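Side-chain contacts in WbmS, polysaccharide deacetylase involved in O-antigen biosynthesis (Bordetella bronchiseptica, PDB 3HFT), which probably removes acetyl groups from a polysaccharide during O-antigen biosynthesis, as a zinc-binding member of the polysaccharide deacetylase family: residues P93-L98 with S128-T133; H103-G106 with D112-L115; S134-F139 with R145-I150; D194-P199 with N203-H208. All blocks are in the same frame, centred on the assembly; numbering follows the deposited sequence.

Contact 1: P93-L98 with S128-T133; sequences PNFNPL and SLVQAT. With EDO (1,2-ethanediol), chain F.
Asn96 reaches across to Ser128 with its amide nitrogen: ND2 gives an almost straight hydrogen bond of 3.0 Å to Ser128 OG, which lies in the amide plane. The other branch of the same amide rests on carbon, OD1 standing 3.4 Å from Val130 CG2. Val130 fits here because its fork serves two neighbours: while CG2 faces the amide, CG1, anti to its backbone N (chi1 -180°), packs 3.8 Å from Phe95 CB, and the valine CB sits at the edge of the phenylalanine ring. That ring is wedged between helices 107-115 and 133-141, where Ile110 and Ile135 touch it. The contact lies beside the zinc site of a polysaccharide deacetylase: His127, a zinc ligand, directly precedes Ser128, whose side chain is about 6 Å from the zinc ion. Ser128 N also bonds O1 of a 1,2-ethanediol, probably from the crystallisation liquor, at 2.7 Å. Asn94 positions Asn96: its OD1 accepts from Asn96 N at 3.1 Å, from above the carbonyl plane, and so caps the turn leading into helix 96-100. Gln131 NE2 binds Leu129 O at 2.9 Å and also Asn149 O, while Val130 packs on Ala132 of the second subunit.

Contact 2: H103-G106 with D112-L115; sequences HAEG and DRTL
Glu105 and Arg113 meet head-on with their flat ends nearly in one plane, carboxylate and guanidinium only 17° apart. The guanidinium presents the edge that carries its two terminal nitrogens, so each oxygen of the carboxylate faces one of them: NH2 gives a hydrogen bond of 2.9 Å to Glu105 OE1, and NH1 one of 3.0 Å to Glu105 OE2. Both bonds are close to straight, and both oxygens accept through their syn lone pairs. This is the bidentate, end-on salt bridge for which the two groups are matched in shape as well as in charge.

Each side chain gets there differently. Glu105 runs extended beyond CG, whereas the longer arginine bends at chi3 (-59°) as it comes up from helix 107-115. The length of arginine suits a helix position whose partner lies back in the preceding loop. In one of the two conformers modelled for His103, ND1 accepts from Glu105 N at 2.9 Å with the donor near the ring plane, so this support of the loop is tentative. Gly106 follows as N-cap of the helix, its own N bonded to Glu109 OE1, so the bridge ties the loop entering helix 107-115 to a later turn of that helix.

Because this is a surface contact, water probably screens much of the attraction; the paired, nearly coplanar bonds nevertheless fix the rotation of both flat groups, and the opposite charges would favour an ionised carboxylate beside the guanidinium.

Contact 3: S134-F139 with R145-I150; sequences SILNMF and RYDCNI
Phe139 turns the edge of its ring to the polar ends of Asp147 and Asn149, with CE2 3.6 Å from Asp147 OD2 and 3.7 Å from Asn149 ND2, both near the ring plane. Ring and amide planes are only 22° apart, so they meet edge to edge. Leu136, one turn earlier on helix 133-141, runs roughly perpendicular to Asp147 and lays CD1 3.5 Å from the same OD2. Leucine and phenylalanine suit this inner side of the helix, which packs on strand 146-147 within the beta-alpha-beta unit made with strand 123-124.

Asp147 is probably tolerated beside these apolar groups because Asn149 and Arg172 satisfy its oxygens. OD1 accepts from Asn149 N at 3.1 Å, closing an Asx turn, and OD2 from Asn149 ND2 at 2.7 Å, on the syn side but tilted out of the carboxylate plane. With CG anti to the backbone N (chi1 172°), OD2 comes to lie against Leu136 and Phe139. Asn149 is held in turn by Ser126 N at its OD1.

The cost of burying the carboxylate is probably met by these N-H groups and the Arg172 salt bridge to OD1, which would favour the ionised form; the C-H edge of Phe139 would suit its negative oxygen.

Contact 4: D194-P199 with N203-H208; sequences DYWYQP and NVLDFH. With EDO (1,2-ethanediol), chain F.
With chi1 of 45°, Trp196 places CG between its backbone N and carbonyl carbon, which turns the six-membered ring of the indole to Asn203 and Leu205 of strand 203-207. Asn203 instead has CG anti to its carbonyl carbon (chi1 -58°), which carries its amide to the backbone of Gln198. There the amide does what a strand neighbour would do, pairing with both polar groups of one residue: OD1 accepts from Gln198 N at 2.8 Å, in the carbonyl plane and on a lone pair, and ND2 gives 2.9 Å to Gln198 O, which lies in the amide plane. Asparagine is apt because a single short side chain offers donor and acceptor side by side, and ND2 also bonds to Arg38 O.

The same amide is flanked by rings. Tyr197 runs its ring within 16° of the amide plane, CE1 coming 3.5 Å from Asn203 ND2, while its hydroxyl is bound to Gly37 O. Trp196 meets OD1 with the edge of its ring. Over one indole face lies Leu205, a CH-pi contact in which CD2 sits 4.1 Å from the centroid of the six-membered ring, almost on its normal; CB atoms of Asp194 and Tyr197 lie over the opposite face.

Asp194 to Tyr197 form a type I turn, closed by Tyr197 N to Asp194 O. At the far end of the strand, His208 NE2 gives 2.6 Å to O2 of the 1,2-ethanediol. Strand 203-207 runs in the parallel sheet between 39-44 and 177-178, and Leu252 of helix 245-256 packs on both Trp196 and Leu205.

Along the chain, contact 2 is nested within the loop that contact 1 closes; contact 3 and then contact 4 follow. The first three are neighbours on one side of the chain: centres of contacts 1 and 2 lie about 11 Å apart, those of 1 and 3 about 10 Å, and all three come close to the second subunit. Helix 107-115 packs on both Phe95 and helix 133-141. Contact 4, where a loop packs on strand 203-207 of the parallel sheet, has its centre about 24 Å from that of contact 1. Yet one ethanediol, probably from the crystallisation liquor, is hydrogen-bonded to both Ser128 and His208, consistent with both regions lining the presumed active-site pocket around the zinc.

Contact 1: P93-L98 with S128-T133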
loop_
_atom_site.group_PDB
_atom_site.type_symbol
_atom_site.label_atom_id
_atom_site.label_comp_id
_atom_site.label_asym_id
_atom_site.label_seq_id
_atom_site.Cartn_x
_atom_site.Cartn_y
_atom_site.Cartn_z
ATOM N N PRO A 93 0.156 1.191 -15.691
ATOM C CA PRO A 93 1.414 1.877 -15.952
ATOM C C PRO A 93 2.586 1.124 -15.320
ATOM O O PRO A 93 2.427 0.512 -14.249
ATOM C CB PRO A 93 1.216 3.234 -15.255
ATOM C CG PRO A 93 0.284 2.948 -14.166
ATOM C CD PRO A 93 -0.692 1.965 -14.759
ATOM N N ASN A 94 3.740 1.178 -15.987
ATOM C CA ASN A 94 4.943 0.511 -15.522
ATOM C C ASN A 94 6.033 1.476 -15.117
ATOM O O ASN A 94 6.737 2.047 -15.982
ATOM C CB ASN A 94 5.493 -0.386 -16.611
ATOM C CG ASN A 94 6.699 -1.176 -16.145
ATOM O OD1 ASN A 94 6.948 -1.339 -14.942
ATOM N ND2 ASN A 94 7.427 -1.707 -17.096
ATOM N N PHE A 95 6.171 1.669 -13.804
ATOM C CA PHE A 95 7.159 2.588 -13.273
ATOM C C PHE A 95 8.427 1.884 -12.802
ATOM O O PHE A 95 9.338 2.556 -12.315
ATOM C CB PHE A 95 6.586 3.388 -12.100
ATOM C CG PHE A 95 5.297 4.129 -12.406
ATOM C CD1 PHE A 95 5.255 5.129 -13.371
ATOM C CD2 PHE A 95 4.139 3.859 -11.671
ATOM C CE1 PHE A 95 4.069 5.827 -13.636
ATOM C CE2 PHE A 95 2.960 4.569 -11.915
ATOM C CZ PHE A 95 2.918 5.548 -12.904
ATOM N N ASN A 96 8.518 0.570 -13.004
ATOM C CA ASN A 96 9.697 -0.197 -12.593
ATOM C C ASN A 96 11.012 0.342 -13.132
ATOM O O ASN A 96 11.993 0.398 -12.404
ATOM C CB ASN A 96 9.565 -1.691 -12.961
ATOM C CG ASN A 96 8.742 -2.472 -11.962
ATOM O OD1 ASN A 96 8.511 -2.019 -10.828
ATOM N ND2 ASN A 96 8.294 -3.670 -12.370
ATOM N N PRO A 97 11.052 0.753 -14.400
ATOM C CA PRO A 97 12.337 1.300 -14.885
ATOM C C PRO A 97 12.869 2.485 -14.070
ATOM O O PRO A 97 14.065 2.745 -14.049
ATOM C CB PRO A 97 12.007 1.740 -16.312
ATOM C CG PRO A 97 10.843 0.840 -16.708
ATOM C CD PRO A 97 10.033 0.709 -15.465
ATOM N N LEU A 98 11.983 3.191 -13.377
ATOM C CA LEU A 98 12.408 4.314 -12.567
ATOM C C LEU A 98 13.163 3.821 -11.336
ATOM O O LEU A 98 14.057 4.496 -10.815
ATOM C CB LEU A 98 11.202 5.149 -12.152
ATOM C CG LEU A 98 10.317 5.690 -13.277
ATOM C CD1 LEU A 98 9.164 6.470 -12.662
ATOM C CD2 LEU A 98 11.096 6.551 -14.250
ATOM N N SER A 128 3.636 -4.055 -10.762
ATOM C CA SER A 128 4.443 -4.288 -9.546
ATOM C C SER A 128 4.007 -3.451 -8.332
ATOM O O SER A 128 4.762 -3.302 -7.369
ATOM C CB SER A 128 5.932 -4.121 -9.827
ATOM O OG SER A 128 6.313 -5.146 -10.751
ATOM N N LEU A 129 2.792 -2.909 -8.407
ATOM C CA LEU A 129 2.187 -2.171 -7.300
ATOM C C LEU A 129 3.056 -1.015 -6.866
ATOM O O LEU A 129 3.163 -0.687 -5.677
ATOM C CB LEU A 129 1.873 -3.150 -6.145
ATOM C CG LEU A 129 0.939 -4.318 -6.507
ATOM C CD1 LEU A 129 0.544 -5.148 -5.275
ATOM C CD2 LEU A 129 -0.326 -3.830 -7.230
ATOM N N VAL A 130 3.689 -0.379 -7.854
ATOM C CA VAL A 130 4.482 0.799 -7.583
ATOM C C VAL A 130 3.534 1.948 -7.221
ATOM O O VAL A 130 2.640 2.318 -7.997
ATOM C CB VAL A 130 5.392 1.224 -8.781
ATOM C CG1 VAL A 130 6.202 2.491 -8.379
ATOM C CG2 VAL A 130 6.327 0.098 -9.265
ATOM N N GLN A 131 3.728 2.533 -6.045
ATOM C CA GLN A 131 2.844 3.594 -5.557
ATOM C C GLN A 131 3.619 4.493 -4.608
ATOM O O GLN A 131 4.709 4.118 -4.128
ATOM C CB GLN A 131 1.635 2.971 -4.864
ATOM C CG GLN A 131 2.011 2.040 -3.733
ATOM C CD GLN A 131 0.897 1.078 -3.363
ATOM O OE1 GLN A 131 -0.038 1.449 -2.648
ATOM N NE2 GLN A 131 1.007 -0.179 -3.837
ATOM N N ALA A 132 3.079 5.702 -4.405
ATOM C CA ALA A 132 3.670 6.711 -3.558
ATOM C C ALA A 132 2.609 7.806 -3.438
ATOM O O ALA A 132 1.714 7.928 -4.285
ATOM C CB ALA A 132 4.956 7.327 -4.244
ATOM N N THR A 133 2.738 8.635 -2.424
ATOM C CA THR A 133 1.854 9.775 -2.308
ATOM C C THR A 133 1.855 10.637 -3.576
ATOM O O THR A 133 0.781 11.065 -4.016
ATOM C CB THR A 133 2.168 10.567 -1.054
ATOM O OG1 THR A 133 1.886 9.720 0.090
ATOM C CG2 THR A 133 1.309 11.870 -0.978
HETATM C C1 EDO F . 1.058 -6.350 -10.178
HETATM O O1 EDO F . 2.225 -6.294 -11.025
HETATM C C2 EDO F . 0.192 -7.518 -10.653
HETATM O O2 EDO F . 0.073 -7.546 -12.108
#

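Contact 2: H103-G106 with D112-L115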
loop_
_atom_site.group_PDB
_atom_site.type_symbol
_atom_site.label_atom_id
_atom_site.label_comp_id
_atom_site.label_asym_id
_atom_site.label_seq_id
_atom_site.Cartn_x
_atom_site.Cartn_y
_atom_site.Cartn_z
ATOM N N HIS A 103 17.590 6.547 -15.202
ATOM C CA HIS A 103 16.510 6.664 -16.190
ATOM C C HIS A 103 16.364 8.127 -16.590
ATOM O O HIS A 103 16.703 9.020 -15.816
ATOM C CB HIS A 103 15.192 6.142 -15.596
ATOM C CG HIS A 103 14.144 5.806 -16.615
ATOM N ND1 HIS A 103 13.300 6.747 -17.161
ATOM C CD2 HIS A 103 13.782 4.623 -17.160
ATOM C CE1 HIS A 103 12.474 6.163 -18.008
ATOM N NE2 HIS A 103 12.747 4.874 -18.027
ATOM N N ALA A 104 15.839 8.359 -17.790
ATOM C CA ALA A 104 15.682 9.717 -18.348
ATOM C C ALA A 104 14.369 10.418 -18.013
ATOM O O ALA A 104 14.232 11.620 -18.232
ATOM C CB ALA A 104 15.844 9.643 -19.875
ATOM N N GLU A 105 13.411 9.679 -17.465
ATOM C CA GLU A 105 12.074 10.193 -17.225
ATOM C C GLU A 105 11.637 9.951 -15.808
ATOM O O GLU A 105 12.299 9.242 -15.080
ATOM C CB GLU A 105 11.072 9.424 -18.064
ATOM C CG GLU A 105 11.272 9.545 -19.517
ATOM C CD GLU A 105 10.191 8.839 -20.261
ATOM O OE1 GLU A 105 9.744 7.784 -19.784
ATOM O OE2 GLU A 105 9.792 9.359 -21.316
ATOM N N GLY A 106 10.496 10.532 -15.455
ATOM C CA GLY A 106 9.839 10.256 -14.175
ATOM C C GLY A 106 8.466 9.637 -14.390
ATOM O O GLY A 106 8.116 9.180 -15.491
ATOM N N ASP A 112 1.361 9.514 -18.418
ATOM C CA ASP A 112 0.682 10.165 -19.528
ATOM C C ASP A 112 0.689 9.283 -20.775
ATOM O O ASP A 112 -0.313 9.188 -21.469
ATOM C CB ASP A 112 1.295 11.530 -19.806
ATOM C CG ASP A 112 0.909 12.581 -18.746
ATOM O OD1 ASP A 112 -0.080 12.383 -17.980
ATOM O OD2 ASP A 112 1.611 13.617 -18.700
ATOM N N ARG A 113 1.798 8.607 -21.046
ATOM C CA ARG A 113 1.830 7.692 -22.175
ATOM C C ARG A 113 0.861 6.546 -21.999
ATOM O O ARG A 113 0.187 6.165 -22.937
ATOM C CB ARG A 113 3.218 7.111 -22.402
ATOM C CG ARG A 113 4.078 7.895 -23.329
ATOM C CD ARG A 113 5.163 7.002 -23.896
ATOM N NE ARG A 113 6.009 6.426 -22.859
ATOM C CZ ARG A 113 6.999 7.076 -22.248
ATOM N NH1 ARG A 113 7.253 8.326 -22.541
ATOM N NH2 ARG A 113 7.720 6.470 -21.314
ATOM N N THR A 114 0.803 5.977 -20.801
ATOM C CA THR A 114 -0.101 4.852 -20.531
ATOM C C THR A 114 -1.572 5.261 -20.666
ATOM O O THR A 114 -2.411 4.493 -21.162
ATOM C CB THR A 114 0.123 4.307 -19.117
ATOM O OG1 THR A 114 1.530 4.113 -18.904
ATOM C CG2 THR A 114 -0.628 2.996 -18.912
ATOM N N LEU A 115 -1.885 6.475 -20.221
ATOM C CA LEU A 115 -3.257 6.973 -20.281
ATOM C C LEU A 115 -3.755 7.109 -21.716
ATOM O O LEU A 115 -4.962 7.087 -21.943
ATOM C CB LEU A 115 -3.380 8.309 -19.540
ATOM C CG LEU A 115 -3.356 8.156 -18.017
ATOM C CD1 LEU A 115 -3.129 9.502 -17.337
ATOM C CD2 LEU A 115 -4.651 7.520 -17.573
#

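Contact 3: S134-F139 with R145-I150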
loop_
_atom_site.group_PDB
_atom_site.type_symbol
_atom_site.label_atom_id
_atom_site.label_comp_id
_atom_site.label_asym_id
_atom_site.label_seq_id
_atom_site.Cartn_x
_atom_site.Cartn_y
_atom_site.Cartn_z
ATOM N N SER A 134 3.018 10.929 -4.170
ATOM C CA SER A 134 3.023 11.788 -5.355
ATOM C C SER A 134 2.391 11.067 -6.549
ATOM O O SER A 134 1.728 11.688 -7.379
ATOM C CB SER A 134 4.437 12.205 -5.718
ATOM O OG SER A 134 5.170 11.057 -6.059
ATOM N N ILE A 135 2.580 9.756 -6.622
ATOM C CA ILE A 135 1.975 8.961 -7.698
ATOM C C ILE A 135 0.443 9.065 -7.603
ATOM O O ILE A 135 -0.218 9.373 -8.595
ATOM C CB ILE A 135 2.459 7.499 -7.698
ATOM C CG1 ILE A 135 3.953 7.446 -8.067
ATOM C CG2 ILE A 135 1.631 6.655 -8.670
ATOM C CD1 ILE A 135 4.577 6.043 -7.978
ATOM N N LEU A 136 -0.114 8.838 -6.416
ATOM C CA LEU A 136 -1.567 8.969 -6.228
ATOM C C LEU A 136 -2.022 10.407 -6.508
ATOM O O LEU A 136 -3.076 10.596 -7.080
ATOM C CB LEU A 136 -2.014 8.531 -4.848
ATOM C CG LEU A 136 -2.425 7.048 -4.748
ATOM C CD1 LEU A 136 -1.313 6.126 -5.219
ATOM C CD2 LEU A 136 -2.868 6.730 -3.337
ATOM N N ASN A 137 -1.226 11.402 -6.140
ATOM C CA ASN A 137 -1.571 12.812 -6.455
ATOM C C ASN A 137 -1.674 12.995 -7.968
ATOM O O ASN A 137 -2.603 13.634 -8.479
ATOM C CB ASN A 137 -0.511 13.789 -5.894
ATOM C CG ASN A 137 -0.603 13.975 -4.381
ATOM O OD1 ASN A 137 -1.560 13.557 -3.743
ATOM N ND2 ASN A 137 0.405 14.619 -3.802
HETATM N N MSE A 138 -0.716 12.431 -8.690
HETATM C CA MSE A 138 -0.691 12.566 -10.127
HETATM C C MSE A 138 -1.812 11.772 -10.791
HETATM O O MSE A 138 -2.341 12.197 -11.826
HETATM C CB MSE A 138 0.684 12.180 -10.690
HETATM C CG MSE A 138 1.767 13.267 -10.471
HETATM SE SE MSE A 138 3.372 12.919 -11.512
HETATM C CE MSE A 138 2.511 11.882 -12.783
ATOM N N PHE A 139 -2.168 10.621 -10.215
ATOM C CA PHE A 139 -3.306 9.851 -10.711
ATOM C C PHE A 139 -4.540 10.750 -10.648
ATOM O O PHE A 139 -5.269 10.905 -11.627
ATOM C CB PHE A 139 -3.601 8.628 -9.827
ATOM C CG PHE A 139 -2.651 7.461 -9.996
ATOM C CD1 PHE A 139 -1.836 7.326 -11.097
ATOM C CD2 PHE A 139 -2.704 6.419 -9.090
ATOM C CE1 PHE A 139 -1.015 6.192 -11.239
ATOM C CE2 PHE A 139 -1.905 5.309 -9.232
ATOM C CZ PHE A 139 -1.046 5.210 -10.314
ATOM N N ARG A 145 -9.993 7.889 -10.603
ATOM C CA ARG A 145 -10.761 7.912 -9.371
ATOM C C ARG A 145 -10.555 6.700 -8.517
ATOM O O ARG A 145 -10.792 6.755 -7.318
ATOM C CB ARG A 145 -12.265 8.023 -9.631
ATOM N N TYR A 146 -10.183 5.568 -9.095
ATOM C CA TYR A 146 -10.034 4.383 -8.293
ATOM C C TYR A 146 -8.609 3.843 -8.317
ATOM O O TYR A 146 -8.136 3.391 -9.369
ATOM C CB TYR A 146 -10.959 3.292 -8.821
ATOM C CG TYR A 146 -12.395 3.679 -8.772
ATOM C CD1 TYR A 146 -13.139 3.507 -7.613
ATOM C CD2 TYR A 146 -13.004 4.268 -9.851
ATOM C CE1 TYR A 146 -14.460 3.880 -7.562
ATOM C CE2 TYR A 146 -14.331 4.640 -9.805
ATOM C CZ TYR A 146 -15.049 4.439 -8.659
ATOM O OH TYR A 146 -16.355 4.807 -8.595
ATOM N N ASP A 147 -7.956 3.840 -7.160
ATOM C CA ASP A 147 -6.644 3.230 -7.027
ATOM C C ASP A 147 -6.778 1.775 -6.533
ATOM O O ASP A 147 -7.444 1.520 -5.530
ATOM C CB ASP A 147 -5.757 4.041 -6.081
ATOM C CG ASP A 147 -4.458 3.333 -5.780
ATOM O OD1 ASP A 147 -4.463 2.491 -4.836
ATOM O OD2 ASP A 147 -3.465 3.619 -6.494
ATOM N N CYS A 148 -6.170 0.835 -7.254
ATOM C CA CYS A 148 -6.281 -0.587 -6.973
ATOM C C CYS A 148 -4.934 -1.196 -6.609
ATOM O O CYS A 148 -4.689 -2.354 -6.884
ATOM C CB CYS A 148 -6.872 -1.316 -8.182
ATOM S SG CYS A 148 -8.560 -0.713 -8.518
ATOM N N ASN A 149 -4.097 -0.419 -5.919
ATOM C CA ASN A 149 -2.702 -0.813 -5.619
ATOM C C ASN A 149 -2.408 -1.462 -4.254
ATOM O O ASN A 149 -1.307 -1.935 -4.033
ATOM C CB ASN A 149 -1.814 0.426 -5.764
ATOM C CG ASN A 149 -1.473 0.708 -7.222
ATOM O OD1 ASN A 149 -1.022 -0.180 -7.908
ATOM N ND2 ASN A 149 -1.644 1.936 -7.667
ATOM N N ILE A 150 -3.381 -1.471 -3.349
ATOM C CA ILE A 150 -3.211 -2.086 -2.010
ATOM C C ILE A 150 -3.690 -3.538 -2.029
ATOM O O ILE A 150 -4.878 -3.810 -2.300
ATOM C CB ILE A 150 -4.035 -1.360 -0.919
ATOM C CG1 ILE A 150 -3.569 0.099 -0.719
ATOM C CG2 ILE A 150 -3.913 -2.102 0.466
ATOM C CD1 ILE A 150 -2.271 0.229 -0.068
#

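Contact 4: D194-P199 with N203-H208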
loop_
_atom_site.group_PDB
_atom_site.type_symbol
_atom_site.label_atom_id
_atom_site.label_comp_id
_atom_site.label_asym_id
_atom_site.label_seq_id
_atom_site.Cartn_x
_atom_site.Cartn_y
_atom_site.Cartn_z
ATOM N N ASP A 194 -15.188 -20.982 -1.693
ATOM C CA ASP A 194 -14.514 -19.725 -1.889
ATOM C C ASP A 194 -13.934 -19.265 -0.563
ATOM O O ASP A 194 -14.505 -18.409 0.128
ATOM C CB ASP A 194 -15.512 -18.715 -2.446
ATOM C CG ASP A 194 -15.972 -19.059 -3.872
ATOM O OD1 ASP A 194 -15.216 -19.725 -4.625
ATOM O OD2 ASP A 194 -17.087 -18.634 -4.253
ATOM N N TYR A 195 -12.774 -19.822 -0.228
ATOM C CA TYR A 195 -12.125 -19.577 1.072
ATOM C C TYR A 195 -11.821 -18.108 1.372
ATOM O O TYR A 195 -11.776 -17.688 2.528
ATOM C CB TYR A 195 -10.849 -20.418 1.182
ATOM C CG TYR A 195 -9.822 -20.254 0.071
ATOM C CD1 TYR A 195 -8.976 -19.164 0.037
ATOM C CD2 TYR A 195 -9.631 -21.250 -0.881
ATOM C CE1 TYR A 195 -8.020 -19.012 -0.966
ATOM C CE2 TYR A 195 -8.675 -21.121 -1.872
ATOM C CZ TYR A 195 -7.856 -19.981 -1.903
ATOM O OH TYR A 195 -6.892 -19.830 -2.883
ATOM N N TRP A 196 -11.625 -17.338 0.315
ATOM C CA TRP A 196 -11.248 -15.939 0.399
ATOM C C TRP A 196 -12.427 -14.985 0.564
ATOM O O TRP A 196 -12.227 -13.792 0.876
ATOM C CB TRP A 196 -10.486 -15.574 -0.905
ATOM C CG TRP A 196 -11.175 -16.113 -2.100
ATOM C CD1 TRP A 196 -10.925 -17.290 -2.712
ATOM C CD2 TRP A 196 -12.293 -15.533 -2.781
ATOM N NE1 TRP A 196 -11.823 -17.494 -3.740
ATOM C CE2 TRP A 196 -12.654 -16.409 -3.818
ATOM C CE3 TRP A 196 -13.015 -14.352 -2.616
ATOM C CZ2 TRP A 196 -13.751 -16.173 -4.657
ATOM C CZ3 TRP A 196 -14.084 -14.111 -3.454
ATOM C CH2 TRP A 196 -14.431 -15.007 -4.475
ATOM N N TYR A 197 -13.649 -15.496 0.361
ATOM C CA TYR A 197 -14.848 -14.676 0.255
ATOM C C TYR A 197 -15.266 -14.002 1.549
ATOM O O TYR A 197 -15.387 -14.646 2.588
ATOM C CB TYR A 197 -16.027 -15.515 -0.296
ATOM C CG TYR A 197 -17.282 -14.697 -0.513
ATOM C CD1 TYR A 197 -17.335 -13.707 -1.498
ATOM C CD2 TYR A 197 -18.406 -14.892 0.282
ATOM C CE1 TYR A 197 -18.507 -12.930 -1.694
ATOM C CE2 TYR A 197 -19.575 -14.131 0.095
ATOM C CZ TYR A 197 -19.611 -13.151 -0.887
ATOM O OH TYR A 197 -20.762 -12.410 -1.040
ATOM N N GLN A 198 -15.528 -12.704 1.455
ATOM C CA GLN A 198 -16.040 -11.906 2.534
ATOM C C GLN A 198 -17.479 -11.448 2.197
ATOM O O GLN A 198 -17.686 -10.556 1.346
ATOM C CB GLN A 198 -15.146 -10.676 2.739
ATOM C CG GLN A 198 -13.650 -11.006 2.826
ATOM C CD GLN A 198 -12.811 -9.847 3.287
ATOM O OE1 GLN A 198 -13.290 -8.702 3.378
ATOM N NE2 GLN A 198 -11.540 -10.136 3.611
ATOM N N PRO A 199 -18.480 -12.049 2.844
ATOM C CA PRO A 199 -19.845 -11.582 2.565
ATOM C C PRO A 199 -20.033 -10.177 3.056
ATOM O O PRO A 199 -20.960 -9.474 2.624
ATOM C CB PRO A 199 -20.715 -12.532 3.378
ATOM C CG PRO A 199 -19.837 -13.205 4.307
ATOM C CD PRO A 199 -18.454 -13.126 3.843
ATOM N N ASN A 203 -14.559 -7.867 -2.366
ATOM C CA ASN A 203 -13.765 -9.000 -2.854
ATOM C C ASN A 203 -13.178 -8.762 -4.242
ATOM O O ASN A 203 -13.849 -9.001 -5.264
ATOM C CB ASN A 203 -14.657 -10.242 -2.910
ATOM C CG ASN A 203 -15.261 -10.589 -1.565
ATOM O OD1 ASN A 203 -14.650 -11.347 -0.784
ATOM N ND2 ASN A 203 -16.496 -10.123 -1.311
ATOM N N VAL A 204 -11.964 -8.228 -4.294
ATOM C CA VAL A 204 -11.305 -7.935 -5.556
ATOM C C VAL A 204 -10.222 -8.999 -5.768
ATOM O O VAL A 204 -9.403 -9.276 -4.862
ATOM C CB VAL A 204 -10.715 -6.500 -5.589
ATOM C CG1 VAL A 204 -10.149 -6.189 -6.982
ATOM C CG2 VAL A 204 -11.747 -5.450 -5.155
ATOM N N LEU A 205 -10.254 -9.634 -6.944
ATOM C CA LEU A 205 -9.263 -10.652 -7.296
ATOM C C LEU A 205 -8.536 -10.180 -8.538
ATOM O O LEU A 205 -9.135 -9.512 -9.397
ATOM C CB LEU A 205 -9.924 -12.016 -7.543
ATOM C CG LEU A 205 -10.638 -12.680 -6.361
ATOM C CD1 LEU A 205 -12.125 -12.251 -6.283
ATOM C CD2 LEU A 205 -10.582 -14.189 -6.449
ATOM N N ASP A 206 -7.249 -10.508 -8.630
ATOM C CA ASP A 206 -6.409 -10.125 -9.751
ATOM C C ASP A 206 -5.856 -11.362 -10.467
ATOM O O ASP A 206 -5.132 -12.173 -9.863
ATOM C CB ASP A 206 -5.254 -9.281 -9.245
ATOM C CG ASP A 206 -4.365 -8.724 -10.354
ATOM O OD1 ASP A 206 -4.728 -8.816 -11.550
ATOM O OD2 ASP A 206 -3.315 -8.127 -9.976
ATOM N N PHE A 207 -6.189 -11.482 -11.753
ATOM C CA PHE A 207 -5.681 -12.568 -12.615
ATOM C C PHE A 207 -4.843 -12.005 -13.764
ATOM O O PHE A 207 -5.095 -10.915 -14.237
ATOM C CB PHE A 207 -6.825 -13.349 -13.242
ATOM C CG PHE A 207 -7.641 -14.166 -12.270
ATOM C CD1 PHE A 207 -8.719 -13.617 -11.608
ATOM C CD2 PHE A 207 -7.348 -15.514 -12.065
ATOM C CE1 PHE A 207 -9.492 -14.409 -10.736
ATOM C CE2 PHE A 207 -8.094 -16.292 -11.190
ATOM C CZ PHE A 207 -9.160 -15.729 -10.518
ATOM N N HIS A 208 -3.881 -12.788 -14.219
ATOM C CA HIS A 208 -3.094 -12.481 -15.417
ATOM C C HIS A 208 -3.479 -13.464 -16.523
ATOM O O HIS A 208 -3.531 -14.667 -16.290
ATOM C CB HIS A 208 -1.598 -12.595 -15.138
ATOM C CG HIS A 208 -1.131 -11.674 -14.060
ATOM N ND1 HIS A 208 -1.212 -12.004 -12.718
ATOM C CD2 HIS A 208 -0.644 -10.417 -14.116
ATOM C CE1 HIS A 208 -0.766 -10.985 -11.999
ATOM N NE2 HIS A 208 -0.427 -10.003 -12.820
HETATM C C1 EDO F . 1.058 -6.350 -10.178
HETATM O O1 EDO F . 2.225 -6.294 -11.025
HETATM C C2 EDO F . 0.192 -7.518 -10.653
HETATM O O2 EDO F . 0.073 -7.546 -12.108
#